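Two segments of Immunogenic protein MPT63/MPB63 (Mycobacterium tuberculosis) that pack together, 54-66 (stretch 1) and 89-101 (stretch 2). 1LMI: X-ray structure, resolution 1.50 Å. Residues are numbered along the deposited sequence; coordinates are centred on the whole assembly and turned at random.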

# COMPACT_ATOMS: atom_id res chain seq x y z
N VAL A 54 3.67 -7.53 3.01
CA VAL A 54 2.49 -8.40 3.07
C VAL A 54 2.90 -9.74 3.68
O VAL A 54 4.01 -10.26 3.42
N ASN A 55 2.02 -10.26 4.48
CA ASN A 55 2.22 -11.48 5.27
C ASN A 55 1.13 -12.47 4.94
O ASN A 55 -0.03 -12.16 5.17
N ALA A 56 1.49 -13.62 4.37
CA ALA A 56 0.47 -14.62 4.00
C ALA A 56 0.13 -15.45 5.23
O ALA A 56 0.77 -16.45 5.56
N ILE A 57 -0.87 -15.04 5.98
CA ILE A 57 -1.15 -15.70 7.27
C ILE A 57 -1.92 -16.99 7.03
O ILE A 57 -1.64 -17.99 7.68
N ARG A 58 -2.89 -16.93 6.11
CA ARG A 58 -3.66 -18.13 5.76
C ARG A 58 -3.79 -18.15 4.23
O ARG A 58 -4.28 -17.14 3.70
N GLY A 59 -3.36 -19.24 3.61
CA GLY A 59 -3.38 -19.38 2.18
C GLY A 59 -2.22 -18.69 1.48
O GLY A 59 -1.46 -17.95 2.10
N SER A 60 -2.12 -18.96 0.18
CA SER A 60 -1.22 -18.27 -0.72
C SER A 60 -1.83 -16.91 -1.05
O SER A 60 -3.02 -16.87 -1.33
N VAL A 61 -1.02 -15.86 -1.00
CA VAL A 61 -1.48 -14.49 -1.23
C VAL A 61 -0.72 -13.86 -2.38
O VAL A 61 0.51 -13.94 -2.46
N THR A 62 -1.45 -13.22 -3.29
CA THR A 62 -0.95 -12.39 -4.35
C THR A 62 -1.28 -10.95 -3.98
O THR A 62 -2.44 -10.54 -3.95
N PRO A 63 -0.30 -10.13 -3.62
CA PRO A 63 -0.62 -8.83 -3.02
C PRO A 63 -1.25 -7.89 -4.05
O PRO A 63 -0.81 -7.82 -5.20
N ALA A 64 -2.29 -7.20 -3.61
CA ALA A 64 -3.05 -6.36 -4.55
C ALA A 64 -2.49 -4.96 -4.49
O ALA A 64 -3.11 -4.03 -3.97
N VAL A 65 -1.25 -4.85 -5.00
CA VAL A 65 -0.51 -3.60 -4.80
C VAL A 65 -1.18 -2.40 -5.42
O VAL A 65 -1.07 -1.28 -4.91
N SER A 66 -1.92 -2.57 -6.53
CA SER A 66 -2.63 -1.50 -7.17
C SER A 66 -3.73 -0.91 -6.29
O SER A 66 -4.26 0.16 -6.61
N THR A 89 11.01 -1.87 -5.59
CA THR A 89 9.57 -2.01 -5.52
C THR A 89 9.18 -3.37 -4.93
O THR A 89 9.79 -4.40 -5.23
N ILE A 90 8.14 -3.41 -4.12
CA ILE A 90 7.62 -4.71 -3.69
C ILE A 90 7.25 -5.56 -4.91
O ILE A 90 6.78 -5.04 -5.95
N SER A 91 7.51 -6.85 -4.76
CA SER A 91 7.21 -7.79 -5.84
C SER A 91 5.73 -8.07 -5.92
O SER A 91 5.05 -8.14 -4.89
N GLY A 92 5.21 -8.28 -7.13
CA GLY A 92 3.79 -8.64 -7.17
C GLY A 92 3.61 -10.16 -7.17
O GLY A 92 2.47 -10.61 -7.35
N ALA A 93 4.69 -10.93 -6.98
CA ALA A 93 4.56 -12.39 -7.04
C ALA A 93 3.74 -12.99 -5.90
O ALA A 93 3.70 -12.46 -4.78
N THR A 94 3.10 -14.12 -6.19
CA THR A 94 2.33 -14.87 -5.20
C THR A 94 3.26 -15.47 -4.16
O THR A 94 4.31 -16.03 -4.47
N ILE A 95 2.85 -15.36 -2.90
CA ILE A 95 3.71 -15.93 -1.84
C ILE A 95 2.93 -16.98 -1.07
O ILE A 95 1.76 -16.81 -0.73
N PRO A 96 3.57 -18.09 -0.73
CA PRO A 96 2.90 -19.14 0.02
C PRO A 96 2.65 -18.75 1.47
O PRO A 96 3.31 -17.84 2.02
N GLN A 97 1.71 -19.45 2.09
CA GLN A 97 1.39 -19.25 3.49
C GLN A 97 2.65 -19.30 4.36
O GLN A 97 3.47 -20.20 4.17
N GLY A 98 2.74 -18.35 5.28
CA GLY A 98 3.85 -18.33 6.23
C GLY A 98 5.02 -17.46 5.78
O GLY A 98 5.89 -17.19 6.59
N GLU A 99 5.03 -17.03 4.52
CA GLU A 99 6.08 -16.14 4.00
C GLU A 99 5.57 -14.71 3.99
O GLU A 99 4.39 -14.44 4.26
N GLN A 100 6.50 -13.82 3.71
CA GLN A 100 6.25 -12.38 3.62
C GLN A 100 6.95 -11.82 2.40
O GLN A 100 7.88 -12.45 1.88
N SER A 101 6.51 -10.61 2.01
CA SER A 101 7.13 -9.95 0.87
C SER A 101 7.21 -8.46 1.14
O SER A 101 6.18 -7.91 1.56

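The shortest polar contact between the two stretches is a hydroxyl pair: Thr62 OG1 and Thr94 OG1 lie 2.5 Å apart in a hydrogen bond that either residue could donate. Both threonines adopt the m rotamer and project sideways, which brings their hydroxyls together beside the backbone bridge of Val61 and Ile95. In that bridge Ile95 N donates to Val61 O at 2.8 Å and Val61 N to Ile95 O at 3.0 Å. The other direct side-chain hydrogen bond comes from Gln97, whose chi1 and chi2 are both t. Its extended chain runs along the corner of the first stretch, with CG 3.5 Å from Ile57 O, and its OE1 accepts from Gly59 N at 2.8 Å.

Around Ala56 the backbone supplies the polar links. Ala56 N donates to Glu99 O at 3.0 Å, and Gly98 N, within the type II turn from Pro96 to Glu99, donates to Ala56 O at 2.8 Å. Val54 and Ser101 form a further antiparallel pair, with Val54 N to Ser101 O and Ser101 N to Val54 O both 2.9 Å.

Asn55 (t) and Gln100 (m) extend from the same face of this ladder. Their amide nitrogens, Asn55 ND2 and Gln100 NE2, approach to 3.4 Å, but both are donors and do not bond to each other. A water joins the two side chains instead: it donates to Asn55 OD1 at 3.2 Å and to Gly98 O at 2.8 Å, and accepts from Gln100 NE2 at 3.0 Å. A second water links the backbones farther along, donating to Pro63 O and Gly92 O, each 2.7 Å from the water oxygen.

The apolar packing centres on Ile95. Its CA-to-CB bond points sideways, yet with chi1 p and chi2 t the end of the chain comes nearer the first stretch. There CD1 lies 3.6 Å from Ala56 CB and 4.2 Å from CG1 of Val54 (p), while Ile95 CG1 is 4.3 Å from CB of Val61 (t). Ala56 points toward the second stretch, and its small side chain also fits against the turn, with CB 3.4 Å from Pro96 O. Val54 CG1 additionally meets Ser101 CB at 3.9 Å, on the face away from Asn55 and Gln100.

Beyond Thr62, Pro63 points toward the second stretch and lays its ring against backbone carbonyls, with CD 3.5 Å from Ala93 O and CG 3.8 Å from Ser91 O. Val65 (t) and Ile90 (t, t) also point toward each other's stretches, meeting at 4.0 Å between Val65 CG2 and Ile90 CG2.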

# COMPACT_ATOMS: atom_id res chain seq x y z
CB VAL A 54 1.83 -8.54 1.70
CG1 VAL A 54 2.76 -9.16 0.67
CG2 VAL A 54 0.56 -9.37 1.90
CB ASN A 55 2.19 -11.09 6.75
CG ASN A 55 2.51 -12.24 7.67
OD1 ASN A 55 2.79 -13.36 7.22
ND2 ASN A 55 2.48 -11.95 8.97
CB ALA A 56 1.02 -15.40 2.84
CB ILE A 57 -1.89 -14.72 8.17
CG1 ILE A 57 -0.98 -13.54 8.57
CG2 ILE A 57 -2.50 -15.40 9.38
CD1 ILE A 57 -1.68 -12.42 9.34
CB ARG A 58 -5.04 -18.17 6.41
CG ARG A 58 -5.85 -19.40 5.99
CD ARG A 58 -7.26 -19.35 6.57
NE ARG A 58 -7.97 -20.63 6.39
CZ ARG A 58 -9.14 -20.79 5.79
NH1 ARG A 58 -9.79 -19.74 5.30
NH2 ARG A 58 -9.70 -22.00 5.68
CB SER A 60 -0.99 -19.06 -2.01
OG SER A 60 -2.24 -19.34 -2.64
CB VAL A 61 -1.26 -13.68 0.07
CG1 VAL A 61 -1.60 -12.22 -0.11
CG2 VAL A 61 -2.06 -14.33 1.20
CB THR A 62 -1.55 -12.77 -5.71
OG1 THR A 62 -1.39 -14.19 -5.89
CG2 THR A 62 -0.81 -12.08 -6.84
CB PRO A 63 0.72 -8.32 -2.52
CG PRO A 63 1.75 -9.04 -3.33
CD PRO A 63 1.16 -10.37 -3.69
CB ALA A 64 -4.51 -6.39 -4.13
CB VAL A 65 0.92 -3.76 -5.37
CG1 VAL A 65 1.73 -2.50 -5.20
CG2 VAL A 65 1.62 -4.97 -4.74
CB SER A 66 -3.24 -1.96 -8.50
OG SER A 66 -4.08 -3.09 -8.31
CB THR A 89 8.93 -1.86 -6.91
OG1 THR A 89 9.04 -0.49 -7.33
CG2 THR A 89 7.43 -2.13 -6.87
CB ILE A 90 6.41 -4.54 -2.76
CG1 ILE A 90 5.97 -5.84 -2.09
CG2 ILE A 90 5.26 -3.84 -3.48
CD1 ILE A 90 5.03 -5.63 -0.91
CB SER A 91 7.98 -9.11 -5.61
OG SER A 91 7.61 -10.12 -6.55
CB ALA A 93 5.95 -13.02 -7.03
CB THR A 94 1.54 -16.02 -5.88
OG1 THR A 94 0.63 -15.43 -6.81
CG2 THR A 94 0.68 -16.81 -4.93
CB ILE A 95 4.17 -14.85 -0.87
CG1 ILE A 95 3.00 -14.09 -0.28
CG2 ILE A 95 5.17 -13.93 -1.56
CD1 ILE A 95 3.35 -13.34 1.01
CB PRO A 96 3.91 -20.30 -0.00
CG PRO A 96 5.23 -19.66 -0.26
CD PRO A 96 4.98 -18.38 -1.03
CB GLN A 97 0.42 -20.34 3.98
CG GLN A 97 -0.06 -20.11 5.40
CD GLN A 97 -1.12 -21.12 5.82
OE1 GLN A 97 -2.09 -21.31 5.08
NE2 GLN A 97 -0.92 -21.73 6.97
CB GLU A 99 6.49 -16.62 2.60
CG GLU A 99 7.07 -18.03 2.67
CD GLU A 99 7.91 -18.38 1.47
OE1 GLU A 99 8.10 -17.57 0.54
OE2 GLU A 99 8.40 -19.54 1.49
CB GLN A 100 6.71 -11.65 4.90
CG GLN A 100 6.13 -12.28 6.15
CD GLN A 100 6.04 -11.42 7.37
OE1 GLN A 100 6.08 -10.19 7.26
NE2 GLN A 100 5.89 -12.02 8.54
CB SER A 101 6.34 -10.31 -0.39
OG SER A 101 6.92 -9.84 -1.58
O HOH W 1 5.42 -14.97 8.18
O HOH W 2 0.45 -8.78 -7.37